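Local structure of D-alanyl transferase DltD (Enterococcus faecium TX0133A04, 6PFX) at residues Q325-I330 with S373-D378; V278-A283 with L377-F382. The protein probably transfers D-alanine to lipoteichoic acid during assembly of the Gram-positive cell wall. One frame throughout, in Å; residues are numbered along the deposited sequence.

Interaction 1: Q325-I330 with S373-D378; sequences QGFNRI and SKYHLD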
loop_
_atom_site.group_PDB
_atom_site.type_symbol
_atom_site.label_atom_id
_atom_site.label_comp_id
_atom_site.label_asym_id
_atom_site.label_seq_id
_atom_site.Cartn_x
_atom_site.Cartn_y
_atom_site.Cartn_z
ATOM N N GLN A 325 0.861 -4.509 18.539
ATOM C CA GLN A 325 -0.048 -5.573 18.154
ATOM C C GLN A 325 0.666 -6.789 17.591
ATOM O O GLN A 325 0.003 -7.760 17.202
ATOM C CB GLN A 325 -1.057 -5.023 17.136
ATOM C CG GLN A 325 -1.852 -3.824 17.682
ATOM C CD GLN A 325 -2.933 -3.397 16.715
ATOM O OE1 GLN A 325 -4.084 -3.843 16.803
ATOM N NE2 GLN A 325 -2.572 -2.523 15.784
ATOM N N GLY A 326 1.992 -6.788 17.579
ATOM C CA GLY A 326 2.751 -7.954 17.184
ATOM C C GLY A 326 3.358 -7.904 15.802
ATOM O O GLY A 326 4.010 -8.881 15.398
ATOM N N PHE A 327 3.173 -6.807 15.070
ATOM C CA PHE A 327 3.795 -6.622 13.762
ATOM C C PHE A 327 5.163 -6.003 14.004
ATOM O O PHE A 327 5.277 -4.796 14.224
ATOM C CB PHE A 327 2.926 -5.718 12.902
ATOM C CG PHE A 327 1.554 -6.276 12.586
ATOM C CD1 PHE A 327 1.367 -7.104 11.489
ATOM C CD2 PHE A 327 0.456 -5.934 13.349
ATOM C CE1 PHE A 327 0.129 -7.584 11.168
ATOM C CE2 PHE A 327 -0.784 -6.400 13.030
ATOM C CZ PHE A 327 -0.952 -7.244 11.934
ATOM N N ASN A 328 6.210 -6.830 13.989
ATOM C CA ASN A 328 7.532 -6.371 14.394
ATOM C C ASN A 328 8.546 -6.414 13.258
ATOM O O ASN A 328 9.737 -6.176 13.497
ATOM C CB ASN A 328 8.068 -7.202 15.566
ATOM C CG ASN A 328 7.218 -7.088 16.801
ATOM O OD1 ASN A 328 6.782 -8.090 17.374
ATOM N ND2 ASN A 328 6.988 -5.871 17.234
ATOM N N ARG A 329 8.102 -6.689 12.037
ATOM C CA ARG A 329 8.983 -6.797 10.873
ATOM C C ARG A 329 8.764 -5.548 10.027
ATOM O O ARG A 329 7.817 -5.473 9.236
ATOM C CB ARG A 329 8.684 -8.064 10.085
ATOM C CG ARG A 329 9.671 -8.347 8.965
ATOM C CD ARG A 329 9.266 -9.568 8.159
ATOM N NE ARG A 329 9.284 -10.827 8.891
ATOM C CZ ARG A 329 8.201 -11.400 9.411
ATOM N NH1 ARG A 329 7.021 -10.805 9.326
ATOM N NH2 ARG A 329 8.305 -12.561 10.040
ATOM N N ILE A 330 9.642 -4.570 10.213
ATOM C CA ILE A 330 9.446 -3.220 9.705
ATOM C C ILE A 330 10.791 -2.729 9.200
ATOM O O ILE A 330 11.781 -2.746 9.940
ATOM C CB ILE A 330 8.931 -2.261 10.796
ATOM C CG1 ILE A 330 7.627 -2.759 11.416
ATOM C CG2 ILE A 330 8.734 -0.847 10.215
ATOM C CD1 ILE A 330 7.192 -1.987 12.630
ATOM N N SER A 373 5.265 -14.352 13.967
ATOM C CA SER A 373 4.506 -13.253 14.536
ATOM C C SER A 373 3.250 -13.809 15.191
ATOM O O SER A 373 2.593 -14.699 14.643
ATOM C CB SER A 373 4.102 -12.262 13.446
ATOM O OG SER A 373 5.222 -11.707 12.782
ATOM N N LYS A 374 2.928 -13.289 16.369
ATOM C CA LYS A 374 1.681 -13.600 17.055
ATOM C C LYS A 374 1.006 -12.280 17.384
ATOM O O LYS A 374 1.615 -11.400 18.006
ATOM C CB LYS A 374 1.929 -14.405 18.326
ATOM C CG LYS A 374 2.535 -15.772 18.086
ATOM C CD LYS A 374 1.628 -16.657 17.254
ATOM C CE LYS A 374 2.300 -17.982 16.957
ATOM N NZ LYS A 374 1.401 -18.850 16.146
ATOM N N TYR A 375 -0.232 -12.133 16.947
ATOM C CA TYR A 375 -0.884 -10.837 16.961
ATOM C C TYR A 375 -1.827 -10.684 18.139
ATOM O O TYR A 375 -2.490 -11.639 18.563
ATOM C CB TYR A 375 -1.624 -10.592 15.647
ATOM C CG TYR A 375 -0.702 -10.671 14.452
ATOM C CD1 TYR A 375 0.379 -9.807 14.354
ATOM C CD2 TYR A 375 -0.897 -11.600 13.430
ATOM C CE1 TYR A 375 1.242 -9.856 13.281
ATOM C CE2 TYR A 375 -0.040 -11.654 12.346
ATOM C CZ TYR A 375 1.029 -10.784 12.282
ATOM O OH TYR A 375 1.880 -10.803 11.220
ATOM N N HIS A 376 -1.877 -9.457 18.652
ATOM C CA HIS A 376 -2.796 -9.056 19.714
ATOM C C HIS A 376 -3.466 -7.776 19.237
ATOM O O HIS A 376 -2.976 -6.679 19.521
ATOM C CB HIS A 376 -2.046 -8.863 21.012
ATOM C CG HIS A 376 -1.508 -10.140 21.562
ATOM N ND1 HIS A 376 -0.205 -10.546 21.367
ATOM C CD2 HIS A 376 -2.115 -11.136 22.246
ATOM C CE1 HIS A 376 -0.028 -11.727 21.932
ATOM N NE2 HIS A 376 -1.173 -12.106 22.471
ATOM N N LEU A 377 -4.573 -7.916 18.504
ATOM C CA LEU A 377 -5.258 -6.745 17.975
ATOM C C LEU A 377 -5.916 -5.931 19.086
ATOM O O LEU A 377 -6.438 -6.477 20.065
ATOM C CB LEU A 377 -6.304 -7.134 16.939
ATOM C CG LEU A 377 -5.751 -7.755 15.660
ATOM C CD1 LEU A 377 -6.882 -8.367 14.864
ATOM C CD2 LEU A 377 -4.999 -6.716 14.841
ATOM N N ASP A 378 -5.874 -4.608 18.934
ATOM C CA ASP A 378 -6.538 -3.692 19.849
ATOM C C ASP A 378 -7.456 -2.782 19.051
ATOM O O ASP A 378 -6.990 -1.969 18.244
ATOM C CB ASP A 378 -5.522 -2.850 20.609
ATOM C CG ASP A 378 -6.140 -2.101 21.768
ATOM O OD1 ASP A 378 -7.386 -1.950 21.836
ATOM O OD2 ASP A 378 -5.365 -1.677 22.640
HETATM O O HOH W 1 4.770 -11.012 16.924
HETATM O O HOH W 2 6.577 -9.668 13.168
#
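This is a loop-to-loop contact near the surface, where the C-terminal tail of an SGNH-hydrolase-type α/β fold crosses the turn between helix 308-323 and the edge strand 330-332. The two segments run roughly antiparallel, and both polar and aromatic groups hold them together. Helix 308-323 ends in a Schellman motif, with G326 at positive phi (104°), and here the tail backbone passes close, K374 O lying 3.7 Å from G326 CA. Just before it, Q325 holds the tail twice. Q325 O accepts from H376 N at 2.9 Å, the donor standing above the carbonyl plane, and Y375 CA adds a CH···O contact. The side chain, extended beyond CG, brings Q325 OE1 within 2.9 Å of D378 N, in the amide plane and on a lone pair. Q276 NE2 also donates to this oxygen, while Q325 NE2 is bonded to Q321 O. Farther along, the rings of F327 and Y375 form an offset stack, centroids 4.1 Å apart and planes at 26°. Y375 CE1 sits over one face of F327 near the rim, 3.3 Å from F327 CD1, and Y375 OH is tied to N287 O. Two waters bridge the segments: one donates to G326 O at 2.7 Å and accepts from K374 N; a second accepts from N328 N and donates to S373 OG at 2.5 Å. S373 OG also bonds E288 OE1, which R329 NH2 meets in a salt bridge, while R329 NH1 bonds V289 O. With both ends bonded, the buried Q325 amide has its flip fixed and so sets where D378 N sits.

Interaction 2: V278-A283 with L377-F382; sequences VLDQLA and LDDAFF
Two phenyl rings and two carboxylates are the flat groups here: the F382 ring meets that of Y142 with planes about 25° apart, F381 and W386 pair edge-to-face, and the carboxylates of D280 and D379 approach each other through water. F381, F382 and D379 belong to a short 3-10 turn, 379-382, that lies against the helix carrying D280, 271-284 of the α/β fold. An Asx turn opens it: D378 OD1 accepts from A380 N at 2.9 Å, the amide coming from above the carboxylate plane. The backbone bond from F382 N to D379 O, 3.0 Å long, continues the turn, and F381 O bonds S273 OG earlier on the helix. No direct hydrogen bond joins the two segments. Instead, D280, whose CG is anti to its backbone N (chi1 -169°), places OD2 4.3 Å from D379 OD1. Two separate waters each donate to both oxygens; one of them lies 2.9 Å from D280 OD2 and equally far from D379 OD1. Four donated protons thus fall between two like charges, which would soften their repulsion, and D280 OD1 is further paired with K284 in a salt bridge. Beside this polar patch, L377 supplies the apolar part. Both methyls of L377, CD1 and CD2, lie 3.8 Å from A283 CB. The branches then part: CD1 touches D280 OD2 where the two side chains cross at about a right angle, whereas L377 CD2 rests 3.8 Å from L279 O, the carbonyl that accepts the helical bond from A283 N.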
loop_
_atom_site.group_PDB
_atom_site.type_symbol
_atom_site.label_atom_id
_atom_site.label_comp_id
_atom_site.label_asym_id
_atom_site.label_seq_id
_atom_site.Cartn_x
_atom_site.Cartn_y
_atom_site.Cartn_z
ATOM N N VAL A 278 -6.556 -2.799 7.757
ATOM C CA VAL A 278 -5.538 -3.644 7.138
ATOM C C VAL A 278 -4.915 -4.582 8.159
ATOM O O VAL A 278 -4.774 -5.778 7.902
ATOM C CB VAL A 278 -4.472 -2.756 6.470
ATOM C CG1 VAL A 278 -3.273 -3.554 6.069
ATOM C CG2 VAL A 278 -5.078 -1.981 5.285
ATOM N N LEU A 279 -4.496 -4.053 9.314
ATOM C CA LEU A 279 -3.881 -4.883 10.350
ATOM C C LEU A 279 -4.839 -5.953 10.865
ATOM O O LEU A 279 -4.435 -7.098 11.111
ATOM C CB LEU A 279 -3.410 -3.986 11.492
ATOM C CG LEU A 279 -2.370 -2.926 11.122
ATOM C CD1 LEU A 279 -1.817 -2.272 12.395
ATOM C CD2 LEU A 279 -1.249 -3.542 10.291
ATOM N N ASP A 280 -6.108 -5.592 11.047
ATOM C CA ASP A 280 -7.117 -6.554 11.475
ATOM C C ASP A 280 -7.165 -7.737 10.520
ATOM O O ASP A 280 -7.144 -8.897 10.949
ATOM C CB ASP A 280 -8.453 -5.810 11.547
ATOM C CG ASP A 280 -9.559 -6.602 12.224
ATOM O OD1 ASP A 280 -10.243 -7.378 11.524
ATOM O OD2 ASP A 280 -9.766 -6.411 13.446
ATOM N N GLN A 281 -7.210 -7.466 9.220
ATOM C CA GLN A 281 -7.326 -8.546 8.250
ATOM C C GLN A 281 -6.026 -9.331 8.119
ATOM O O GLN A 281 -6.057 -10.556 7.989
ATOM C CB GLN A 281 -7.799 -7.994 6.907
ATOM C CG GLN A 281 -8.184 -9.051 5.885
ATOM C CD GLN A 281 -9.446 -9.820 6.256
ATOM O OE1 GLN A 281 -10.194 -9.418 7.135
ATOM N NE2 GLN A 281 -9.674 -10.940 5.583
ATOM N N LEU A 282 -4.875 -8.654 8.152
ATOM C CA LEU A 282 -3.600 -9.359 8.095
ATOM C C LEU A 282 -3.477 -10.310 9.270
ATOM O O LEU A 282 -3.051 -11.459 9.113
ATOM C CB LEU A 282 -2.449 -8.357 8.092
ATOM C CG LEU A 282 -2.341 -7.587 6.786
ATOM C CD1 LEU A 282 -1.424 -6.385 7.027
ATOM C CD2 LEU A 282 -1.768 -8.395 5.684
ATOM N N ALA A 283 -3.922 -9.876 10.444
ATOM C CA ALA A 283 -3.814 -10.723 11.622
ATOM C C ALA A 283 -4.773 -11.901 11.522
ATOM O O ALA A 283 -4.399 -13.042 11.821
ATOM C CB ALA A 283 -4.068 -9.887 12.878
ATOM N N LEU A 377 -4.573 -7.916 18.504
ATOM C CA LEU A 377 -5.258 -6.745 17.975
ATOM C C LEU A 377 -5.916 -5.931 19.086
ATOM O O LEU A 377 -6.438 -6.477 20.065
ATOM C CB LEU A 377 -6.304 -7.134 16.939
ATOM C CG LEU A 377 -5.751 -7.755 15.660
ATOM C CD1 LEU A 377 -6.882 -8.367 14.864
ATOM C CD2 LEU A 377 -4.999 -6.716 14.841
ATOM N N ASP A 378 -5.874 -4.608 18.934
ATOM C CA ASP A 378 -6.538 -3.692 19.849
ATOM C C ASP A 378 -7.456 -2.782 19.051
ATOM O O ASP A 378 -6.990 -1.969 18.244
ATOM C CB ASP A 378 -5.522 -2.850 20.609
ATOM C CG ASP A 378 -6.140 -2.101 21.768
ATOM O OD1 ASP A 378 -7.386 -1.950 21.836
ATOM O OD2 ASP A 378 -5.365 -1.677 22.640
ATOM N N ASP A 379 -8.754 -2.889 19.311
ATOM C CA ASP A 379 -9.738 -2.087 18.601
ATOM C C ASP A 379 -9.687 -0.611 18.980
ATOM O O ASP A 379 -10.290 0.203 18.275
ATOM C CB ASP A 379 -11.121 -2.702 18.831
ATOM C CG ASP A 379 -11.257 -4.097 18.224
ATOM O OD1 ASP A 379 -10.821 -4.307 17.075
ATOM O OD2 ASP A 379 -11.822 -4.989 18.896
ATOM N N ALA A 380 -8.967 -0.233 20.043
ATOM C CA ALA A 380 -8.768 1.184 20.326
ATOM C C ALA A 380 -8.173 1.922 19.133
ATOM O O ALA A 380 -8.301 3.147 19.030
ATOM C CB ALA A 380 -7.823 1.376 21.519
ATOM N N PHE A 381 -7.457 1.219 18.253
ATOM C CA PHE A 381 -6.828 1.915 17.130
ATOM C C PHE A 381 -7.841 2.386 16.085
ATOM O O PHE A 381 -7.456 3.113 15.163
ATOM C CB PHE A 381 -5.733 1.030 16.519
ATOM C CG PHE A 381 -4.506 0.891 17.381
ATOM C CD1 PHE A 381 -3.669 1.983 17.604
ATOM C CD2 PHE A 381 -4.155 -0.340 17.928
ATOM C CE1 PHE A 381 -2.543 1.843 18.376
ATOM C CE2 PHE A 381 -3.034 -0.467 18.722
ATOM C CZ PHE A 381 -2.213 0.617 18.919
ATOM N N PHE A 382 -9.125 2.011 16.216
ATOM C CA PHE A 382 -10.200 2.574 15.396
ATOM C C PHE A 382 -10.706 3.919 15.922
ATOM O O PHE A 382 -11.463 4.600 15.215
ATOM C CB PHE A 382 -11.383 1.574 15.284
ATOM C CG PHE A 382 -11.063 0.342 14.488
ATOM C CD1 PHE A 382 -10.616 0.434 13.170
ATOM C CD2 PHE A 382 -11.218 -0.909 15.048
ATOM C CE1 PHE A 382 -10.301 -0.714 12.436
ATOM C CE2 PHE A 382 -10.909 -2.053 14.326
ATOM C CZ PHE A 382 -10.450 -1.949 13.010
HETATM O O HOH W 3 -8.559 -4.553 15.263
HETATM O O HOH W 4 -12.139 -6.016 14.804
#

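In the fold
The two interactions share L377 and D378, and their centres lie 9 Å apart on the same side of the chain's centre. In sequence, helix 271-284 comes first and leads to strand 288-293; helix 308-323 and the turn 325-330 follow, leading to strand 330-332 at one edge of the parallel five-stranded sheet; the tail segments come last, after helix 351-365. The tail therefore touches two successive helix-strand units, along the helix of the first and at the loop between helix and strand of the second. Q325 links them physically, its NE2 packing against F381 and L279, while Y375 CD2 packs on A283 CA. One C-terminal stretch is thus fastened to both units before helix 384-388.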